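PDB 4F0P: restriction endonuclease from Mycobacterium sp., which cleaves DNA as a restriction endonuclease of the MspJI type, which recognises modified cytosine and cuts at a distance from it. Local coordinates for the interface of chains A and B. Residues are numbered along the deposited sequence; one frame, centred on the assembly and turned at random. Chains: chain A/B, Restriction endonuclease.

The interface of chains A and B. Residues chain A 367-368, 394, 398; chain B 329-331, 372.
B:Arg372 reaches between two acidic residues of chain A, A:Glu368 and A:Glu398, in the deposited assembly of four copies; the structure alone does not show whether this contact forms in solution. From CB, CG lies anti to the backbone N (chi1 -171°), and the extended chain carries the charge away from its own helix. CG passes 4.0 Å from OE2 of A:Glu398, and CD lies 3.6 Å from OE1 of A:Glu368. NE is near the A:Glu398 carboxylate, but its hydrogen is aimed in another direction. Over one face of the guanidinium, near its edge, sits CG of the puckered A:Pro367 ring, 3.9 Å from CZ; this apolar CH2 packs without competing for the N-H groups. NH1 forms a salt bridge and hydrogen bond to OE1 of A:Glu368, at 3.1 Å, on the syn side but 31° out of the carboxylate plane, the two planes being turned 65° apart. NH2 approaches A:Glu398 too closely to trust, yet an acid here may balance the arginine's charge.

A bend at chi2 turns the A:Gln394 amide toward chain B, where NE2 donates, nearly in the amide plane, to the backbone O of B:Gly329 at 3.0 Å. B:Gly329 has a positive phi, easy for glycine. CD rests 3.7 Å from CA of B:Gly331, where a missing side chain permits close approach. Chain A's helices 367-374 and 393-401 thus face helix 367-376 and loop 329-331 of chain B, joining two probable nuclease regions.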
loop_
_atom_site.group_PDB
_atom_site.type_symbol
_atom_site.label_atom_id
_atom_site.label_comp_id
_atom_site.label_asym_id
_atom_site.label_seq_id
_atom_site.Cartn_x
_atom_site.Cartn_y
_atom_site.Cartn_z
ATOM N N PRO A 367 19.483 9.235 -3.448
ATOM C CA PRO A 367 18.744 7.994 -3.703
ATOM C C PRO A 367 19.046 6.897 -2.691
ATOM O O PRO A 367 18.163 6.099 -2.383
ATOM C CB PRO A 367 19.221 7.577 -5.103
ATOM C CG PRO A 367 20.427 8.433 -5.393
ATOM C CD PRO A 367 20.180 9.703 -4.657
ATOM N N GLU A 368 20.274 6.853 -2.186
ATOM C CA GLU A 368 20.639 5.860 -1.181
ATOM C C GLU A 368 19.935 6.148 0.140
ATOM O O GLU A 368 19.472 5.230 0.820
ATOM C CB GLU A 368 22.159 5.800 -0.980
ATOM C CG GLU A 368 22.874 7.129 -1.162
ATOM C CD GLU A 368 23.392 7.312 -2.573
ATOM O OE1 GLU A 368 23.756 6.296 -3.204
ATOM O OE2 GLU A 368 23.433 8.465 -3.053
ATOM N N GLN A 394 17.879 12.075 -9.262
ATOM C CA GLN A 394 18.120 10.642 -9.375
ATOM C C GLN A 394 17.287 9.821 -8.392
ATOM O O GLN A 394 16.851 8.716 -8.716
ATOM C CB GLN A 394 19.609 10.328 -9.207
ATOM C CG GLN A 394 19.961 8.864 -9.431
ATOM C CD GLN A 394 19.543 8.363 -10.804
ATOM O OE1 GLN A 394 19.139 7.210 -10.957
ATOM N NE2 GLN A 394 19.648 9.226 -11.810
ATOM N N GLU A 398 14.702 6.950 -9.546
ATOM C CA GLU A 398 14.732 5.570 -9.069
ATOM C C GLU A 398 13.425 5.165 -8.392
ATOM O O GLU A 398 13.002 4.012 -8.489
ATOM C CB GLU A 398 15.917 5.345 -8.129
ATOM C CG GLU A 398 17.265 5.523 -8.804
ATOM C CD GLU A 398 18.429 5.253 -7.875
ATOM O OE1 GLU A 398 19.567 5.628 -8.230
ATOM O OE2 GLU A 398 18.208 4.665 -6.794
ATOM N N GLY B 329 19.805 6.255 -16.650
ATOM C CA GLY B 329 19.489 7.659 -16.821
ATOM C C GLY B 329 20.138 8.439 -15.704
ATOM O O GLY B 329 19.486 8.815 -14.727
ATOM N N ASP B 330 21.441 8.657 -15.864
ATOM C CA ASP B 330 22.311 9.192 -14.825
ATOM C C ASP B 330 22.371 8.271 -13.599
ATOM O O ASP B 330 22.898 8.658 -12.553
ATOM C CB ASP B 330 21.906 10.618 -14.439
ATOM N N GLY B 331 21.852 7.051 -13.737
ATOM C CA GLY B 331 21.818 6.105 -12.633
ATOM C C GLY B 331 23.093 5.292 -12.497
ATOM O O GLY B 331 23.802 5.068 -13.480
ATOM N N ARG B 372 20.669 0.808 -1.309
ATOM C CA ARG B 372 20.331 1.126 -2.694
ATOM C C ARG B 372 20.240 -0.151 -3.523
ATOM O O ARG B 372 19.506 -0.215 -4.509
ATOM C CB ARG B 372 21.356 2.092 -3.294
ATOM C CG ARG B 372 20.971 2.651 -4.657
ATOM C CD ARG B 372 21.899 3.790 -5.052
ATOM N NE ARG B 372 21.625 4.299 -6.393
ATOM C CZ ARG B 372 22.275 5.317 -6.950
ATOM N NH1 ARG B 372 23.235 5.940 -6.279
ATOM N NH2 ARG B 372 21.965 5.718 -8.176
#